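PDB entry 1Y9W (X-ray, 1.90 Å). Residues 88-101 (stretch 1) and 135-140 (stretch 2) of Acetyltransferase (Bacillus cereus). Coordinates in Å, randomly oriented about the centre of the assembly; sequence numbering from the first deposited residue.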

ATOM      1  N   ILE A  88      17.634   5.768   6.610  1.00 26.11           N
ATOM      2  CA  ILE A  88      16.392   5.266   7.152  1.00 24.08           C
ATOM      3  C   ILE A  88      16.448   3.755   7.351  1.00 24.03           C
ATOM      4  O   ILE A  88      15.735   3.221   8.195  1.00 25.20           O
ATOM      5  N   GLU A  89      17.303   3.063   6.602  1.00 24.72           N
ATOM      6  CA  GLU A  89      17.424   1.612   6.783  1.00 26.09           C
ATOM      7  C   GLU A  89      18.023   1.365   8.169  1.00 26.11           C
ATOM      8  O   GLU A  89      17.583   0.479   8.907  1.00 25.09           O
ATOM      9  N   GLY A  90      19.030   2.162   8.513  1.00 26.21           N
ATOM     10  CA  GLY A  90      19.670   2.034   9.809  1.00 27.47           C
ATOM     11  C   GLY A  90      18.662   2.200  10.932  1.00 28.20           C
ATOM     12  O   GLY A  90      18.675   1.452  11.910  1.00 29.53           O
ATOM     13  N   ILE A  91      17.780   3.182  10.797  1.00 26.83           N
ATOM     14  CA  ILE A  91      16.771   3.418  11.815  1.00 26.88           C
ATOM     15  C   ILE A  91      15.880   2.192  11.923  1.00 28.77           C
ATOM     16  O   ILE A  91      15.472   1.799  13.020  1.00 29.80           O
ATOM     17  N   ALA A  92      15.580   1.589  10.777  1.00 28.99           N
ATOM     18  CA  ALA A  92      14.728   0.409  10.738  1.00 30.38           C
ATOM     19  C   ALA A  92      15.434  -0.756  11.413  1.00 31.81           C
ATOM     20  O   ALA A  92      14.840  -1.473  12.215  1.00 31.22           O
ATOM     21  N   LYS A  93      16.706  -0.935  11.071  1.00 33.62           N
ATOM     22  CA  LYS A  93      17.523  -2.003  11.627  1.00 36.33           C
ATOM     23  C   LYS A  93      17.606  -1.859  13.147  1.00 36.78           C
ATOM     24  O   LYS A  93      17.544  -2.844  13.881  1.00 37.53           O
ATOM     25  N   GLU A  94      17.730  -0.620  13.607  1.00 36.49           N
ATOM     26  CA  GLU A  94      17.821  -0.305  15.029  1.00 37.48           C
ATOM     27  C   GLU A  94      16.534  -0.586  15.814  1.00 36.38           C
ATOM     28  O   GLU A  94      16.581  -0.917  17.002  1.00 37.24           O
ATOM     29  N   LYS A  95      15.385  -0.455  15.160  1.00 33.82           N
ATOM     30  CA  LYS A  95      14.113  -0.694  15.831  1.00 31.86           C
ATOM     31  C   LYS A  95      13.647  -2.139  15.730  1.00 31.49           C
ATOM     32  O   LYS A  95      12.507  -2.459  16.069  1.00 31.01           O
ATOM     33  N   GLY A  96      14.531  -3.008  15.255  1.00 31.76           N
ATOM     34  CA  GLY A  96      14.186  -4.413  15.138  1.00 31.31           C
ATOM     35  C   GLY A  96      13.535  -4.840  13.833  1.00 31.88           C
ATOM     36  O   GLY A  96      12.951  -5.925  13.765  1.00 31.26           O
ATOM     37  N   CYS A  97      13.616  -3.997  12.802  1.00 31.61           N
ATOM     38  CA  CYS A  97      13.041  -4.345  11.505  1.00 29.77           C
ATOM     39  C   CYS A  97      13.952  -5.362  10.843  1.00 29.75           C
ATOM     40  O   CYS A  97      15.178  -5.223  10.834  1.00 29.50           O
ATOM     41  N   ARG A  98      13.332  -6.390  10.288  1.00 30.57           N
ATOM     42  CA  ARG A  98      14.053  -7.476   9.655  1.00 30.89           C
ATOM     43  C   ARG A  98      13.946  -7.374   8.140  1.00 29.95           C
ATOM     44  O   ARG A  98      14.707  -8.007   7.398  1.00 29.73           O
ATOM     45  N   LEU A  99      13.009  -6.551   7.685  1.00 27.57           N
ATOM     46  CA  LEU A  99      12.755  -6.415   6.266  1.00 25.69           C
ATOM     47  C   LEU A  99      12.329  -5.008   5.873  1.00 24.65           C
ATOM     48  O   LEU A  99      11.794  -4.256   6.692  1.00 21.64           O
ATOM     49  N   ILE A 100      12.582  -4.663   4.612  1.00 23.74           N
ATOM     50  CA  ILE A 100      12.182  -3.370   4.061  1.00 22.04           C
ATOM     51  C   ILE A 100      11.448  -3.638   2.753  1.00 21.05           C
ATOM     52  O   ILE A 100      11.947  -4.382   1.902  1.00 21.81           O
ATOM     53  N   LEU A 101      10.265  -3.050   2.603  1.00 18.74           N
ATOM     54  CA  LEU A 101       9.478  -3.223   1.385  1.00 17.61           C
ATOM     55  C   LEU A 101       9.203  -1.863   0.773  1.00 18.41           C
ATOM     56  O   LEU A 101       9.040  -0.874   1.484  1.00 18.44           O
ATOM     57  N   PHE A 135       7.990  -4.112  -7.539  1.00 17.20           N
ATOM     58  CA  PHE A 135       7.979  -4.340  -6.102  1.00 17.33           C
ATOM     59  C   PHE A 135       9.302  -4.899  -5.607  1.00 16.96           C
ATOM     60  O   PHE A 135       9.756  -5.960  -6.049  1.00 15.13           O
ATOM     61  N   PHE A 136       9.914  -4.162  -4.682  1.00 16.81           N
ATOM     62  CA  PHE A 136      11.213  -4.524  -4.128  1.00 17.28           C
ATOM     63  C   PHE A 136      11.208  -4.918  -2.655  1.00 18.96           C
ATOM     64  O   PHE A 136      10.296  -4.592  -1.901  1.00 18.38           O
ATOM     65  N   GLU A 137      12.258  -5.632  -2.266  1.00 21.12           N
ATOM     66  CA  GLU A 137      12.444  -6.063  -0.896  1.00 21.98           C
ATOM     67  C   GLU A 137      13.938  -6.153  -0.621  1.00 21.84           C
ATOM     68  O   GLU A 137      14.751  -6.343  -1.525  1.00 20.62           O
ATOM     69  N   LYS A 138      14.276  -5.989   0.649  1.00 23.22           N
ATOM     70  CA  LYS A 138      15.639  -6.083   1.123  1.00 23.99           C
ATOM     71  C   LYS A 138      15.521  -6.637   2.533  1.00 25.60           C
ATOM     72  O   LYS A 138      14.799  -6.089   3.373  1.00 25.50           O
ATOM     73  N   ARG A 139      16.202  -7.750   2.769  1.00 27.04           N
ATOM     74  CA  ARG A 139      16.184  -8.403   4.064  1.00 28.59           C
ATOM     75  C   ARG A 139      17.279  -7.779   4.909  1.00 29.42           C
ATOM     76  O   ARG A 139      18.389  -7.565   4.422  1.00 28.96           O
ATOM     77  N   LEU A 140      16.958  -7.469   6.162  1.00 30.71           N
ATOM     78  CA  LEU A 140      17.931  -6.853   7.057  1.00 34.28           C
ATOM     79  C   LEU A 140      18.633  -7.883   7.944  1.00 36.60           C
ATOM     80  O   LEU A 140      18.183  -9.051   7.972  1.00 38.35           O
ATOM     81  OXT LEU A 140      19.626  -7.504   8.605  1.00 38.82           O
TER

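The strongest side-chain contact between the two stretches is the salt bridge of Glu 89 and Lys 138. Lys 138 NZ lies 3.0 Å from Glu 89 OE2 and donates a hydrogen bond to it; a second, weak bond runs from Lys 138 NZ to Glu 89 OE1 at 3.4 Å. Glu 89 leaves the helix toward the second stretch with chi1 m and chi2 t, while Lys 138 (t, t, m, t) leaves the strand on the sheet face it shares with Ile 100. The bridge thus ties the helix to the terminal strand.

Main-chain hydrogen bonds set the frame for the packing. Leu 140 N donates to Arg 98 O at 2.6 Å with an N-H...O angle of 166°. Ile 100 N donates to Lys 138 O at 2.9 Å, and Lys 138 N to Ile 100 O at 3.1 Å. The strands run antiparallel (167°); the register pairs Ile 100 with Lys 138 on one face, and Leu 99 with Arg 139 and Leu 101 with Glu 137 on the other.

On the latter face no side-chain hydrogen bond crosses between the stretches; Arg 139 and Glu 137 pair with each other and also have partners elsewhere in the structure. Arg 139 NH2 meets Glu 137 OE1 at 3.3 Å in a salt bridge, with a weak hydrogen bond, and Arg 139 NE adds another weak bond to Glu 137 OE2 at 3.4 Å. Leu 99 (t, p) covers one face of the Arg 139 guanidinium, its CD1 standing 3.7 Å from Arg 139 NE; the same CD1 is 4.1 Å from Glu 137 CB. Leu 101 (m, t) brings CD2 to 3.8 Å from Glu 137 CB, so both leucines pack against the base of the glutamate.

Leu 140 supplies the largest covered area of any residue here, 144 Å². Its CA-to-CB bond points toward the first stretch, and its m, t rotamer carries CD1 to a site bordered by the helix and the loop after it: Ala 92 CB is 4.2 Å from Leu 140 CD1, and Cys 97 CB is 4.0 Å from it. A closer approach is to main chain, Cys 97 O to Leu 140 CD1 at 3.2 Å. Ile 100 (m, t) also packs on Leu 140, its CD1 lying 3.8 Å from Leu 140 CD2 and 4.2 Å from Leu 140 CD1. Lys 93 borders the latter methyl: its N is 3.9 Å and its CB 4.3 Å from Leu 140 CD1.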

ATOM      1  CB  ILE A  88      15.177   5.675   6.293  1.00 23.34           C
ATOM      2  CG1 ILE A  88      13.911   5.623   7.165  1.00 21.27           C
ATOM      3  CG2 ILE A  88      15.078   4.784   5.068  1.00 22.31           C
ATOM      4  CD1 ILE A  88      12.647   6.159   6.509  1.00 21.57           C
ATOM      5  CB  GLU A  89      18.335   0.997   5.719  1.00 26.66           C
ATOM      6  CG  GLU A  89      17.965   1.384   4.305  1.00 30.15           C
ATOM      7  CD  GLU A  89      18.728   0.607   3.256  1.00 32.47           C
ATOM      8  OE1 GLU A  89      19.944   0.383   3.445  1.00 34.62           O
ATOM      9  OE2 GLU A  89      18.110   0.229   2.235  1.00 32.46           O
ATOM     10  CB  ILE A  91      15.890   4.638  11.469  1.00 26.14           C
ATOM     11  CG1 ILE A  91      16.758   5.889  11.306  1.00 25.87           C
ATOM     12  CG2 ILE A  91      14.859   4.850  12.558  1.00 25.27           C
ATOM     13  CD1 ILE A  91      15.981   7.123  10.898  1.00 24.21           C
ATOM     14  CB  ALA A  92      14.396   0.048   9.294  1.00 29.49           C
ATOM     15  CB  LYS A  93      18.921  -1.945  11.016  1.00 38.20           C
ATOM     16  CG  LYS A  93      19.772  -3.176  11.264  1.00 43.32           C
ATOM     17  CD  LYS A  93      21.178  -3.022  10.679  1.00 46.43           C
ATOM     18  CE  LYS A  93      21.161  -2.701   9.176  1.00 48.44           C
ATOM     19  NZ  LYS A  93      20.782  -1.285   8.866  1.00 47.56           N
ATOM     20  CB  GLU A  94      18.216   1.169  15.195  1.00 40.62           C
ATOM     21  CG  GLU A  94      18.184   1.703  16.624  1.00 45.08           C
ATOM     22  CD  GLU A  94      19.191   1.022  17.545  1.00 49.23           C
ATOM     23  OE1 GLU A  94      20.375   0.898  17.150  1.00 51.33           O
ATOM     24  OE2 GLU A  94      18.799   0.622  18.667  1.00 50.41           O
ATOM     25  CB  LYS A  95      13.039   0.236  15.267  1.00 30.99           C
ATOM     26  CG  LYS A  95      13.414   1.688  15.385  1.00 30.18           C
ATOM     27  CD  LYS A  95      12.200   2.533  15.614  1.00 32.00           C
ATOM     28  CE  LYS A  95      12.607   3.917  16.044  1.00 32.77           C
ATOM     29  NZ  LYS A  95      11.409   4.714  16.410  1.00 35.94           N
ATOM     30  CB  CYS A  97      12.883  -3.110  10.622  1.00 28.33           C
ATOM     31  SG  CYS A  97      11.599  -2.002  11.226  1.00 27.27           S
ATOM     32  CB  ARG A  98      13.439  -8.798  10.121  1.00 33.93           C
ATOM     33  CG  ARG A  98      12.616  -8.678  11.418  1.00 37.26           C
ATOM     34  CD  ARG A  98      11.606  -9.800  11.525  1.00 40.60           C
ATOM     35  NE  ARG A  98      10.750  -9.818  10.343  1.00 45.26           N
ATOM     36  CZ  ARG A  98      10.173 -10.908   9.837  1.00 47.51           C
ATOM     37  NH1 ARG A  98      10.345 -12.100  10.404  1.00 48.19           N
ATOM     38  NH2 ARG A  98       9.437 -10.805   8.740  1.00 47.86           N
ATOM     39  CB  LEU A  99      11.650  -7.410   5.896  1.00 28.45           C
ATOM     40  CG  LEU A  99      10.826  -7.262   4.619  1.00 30.01           C
ATOM     41  CD1 LEU A  99      11.626  -7.739   3.409  1.00 31.71           C
ATOM     42  CD2 LEU A  99       9.562  -8.082   4.769  1.00 31.56           C
ATOM     43  CB  ILE A 100      13.384  -2.463   3.746  1.00 21.12           C
ATOM     44  CG1 ILE A 100      14.242  -2.283   4.995  1.00 21.59           C
ATOM     45  CG2 ILE A 100      12.885  -1.101   3.260  1.00 18.78           C
ATOM     46  CD1 ILE A 100      15.458  -1.405   4.777  1.00 25.26           C
ATOM     47  CB  LEU A 101       8.138  -3.894   1.686  1.00 15.02           C
ATOM     48  CG  LEU A 101       8.144  -5.322   2.223  1.00 15.27           C
ATOM     49  CD1 LEU A 101       6.744  -5.694   2.670  1.00 13.75           C
ATOM     50  CD2 LEU A 101       8.638  -6.271   1.145  1.00 14.76           C
ATOM     51  CB  PHE A 135       6.814  -5.265  -5.765  1.00 17.13           C
ATOM     52  CG  PHE A 135       5.475  -4.651  -6.063  1.00 19.01           C
ATOM     53  CD1 PHE A 135       4.662  -4.180  -5.031  1.00 18.95           C
ATOM     54  CD2 PHE A 135       5.060  -4.468  -7.383  1.00 18.18           C
ATOM     55  CE1 PHE A 135       3.447  -3.528  -5.314  1.00 19.77           C
ATOM     56  CE2 PHE A 135       3.851  -3.818  -7.679  1.00 18.83           C
ATOM     57  CZ  PHE A 135       3.045  -3.347  -6.645  1.00 19.23           C
ATOM     58  CB  PHE A 136      12.209  -3.367  -4.298  1.00 17.28           C
ATOM     59  CG  PHE A 136      12.565  -3.060  -5.729  1.00 18.17           C
ATOM     60  CD1 PHE A 136      11.810  -2.150  -6.472  1.00 17.56           C
ATOM     61  CD2 PHE A 136      13.666  -3.670  -6.329  1.00 15.97           C
ATOM     62  CE1 PHE A 136      12.149  -1.849  -7.800  1.00 18.67           C
ATOM     63  CE2 PHE A 136      14.016  -3.381  -7.651  1.00 18.37           C
ATOM     64  CZ  PHE A 136      13.257  -2.468  -8.391  1.00 17.34           C
ATOM     65  CB  GLU A 137      11.810  -7.436  -0.634  1.00 22.94           C
ATOM     66  CG  GLU A 137      12.553  -8.603  -1.267  1.00 27.70           C
ATOM     67  CD  GLU A 137      12.484  -9.862  -0.420  1.00 31.72           C
ATOM     68  OE1 GLU A 137      11.404 -10.147   0.133  1.00 32.45           O
ATOM     69  OE2 GLU A 137      13.508 -10.574  -0.312  1.00 35.34           O
ATOM     70  CB  LYS A 138      16.325  -4.719   1.159  1.00 22.64           C
ATOM     71  CG  LYS A 138      17.662  -4.774   1.875  1.00 22.78           C
ATOM     72  CD  LYS A 138      18.344  -3.430   1.965  1.00 20.55           C
ATOM     73  CE  LYS A 138      19.055  -3.073   0.677  1.00 20.71           C
ATOM     74  NZ  LYS A 138      19.866  -1.828   0.863  1.00 20.99           N
ATOM     75  CB  ARG A 139      16.428  -9.898   3.877  1.00 28.57           C
ATOM     76  CG  ARG A 139      15.363 -10.566   3.030  1.00 27.19           C
ATOM     77  CD  ARG A 139      14.087 -10.712   3.820  1.00 28.63           C
ATOM     78  NE  ARG A 139      12.979 -11.195   3.006  1.00 28.13           N
ATOM     79  CZ  ARG A 139      11.851 -11.688   3.509  1.00 28.32           C
ATOM     80  NH1 ARG A 139      11.691 -11.768   4.824  1.00 30.03           N
ATOM     81  NH2 ARG A 139      10.879 -12.091   2.702  1.00 26.61           N
ATOM     82  CB  LEU A 140      17.250  -5.794   7.936  1.00 33.63           C
ATOM     83  CG  LEU A 140      16.689  -4.552   7.237  1.00 31.72           C
ATOM     84  CD1 LEU A 140      16.088  -3.601   8.269  1.00 31.56           C
ATOM     85  CD2 LEU A 140      17.807  -3.864   6.464  1.00 32.97           C
TER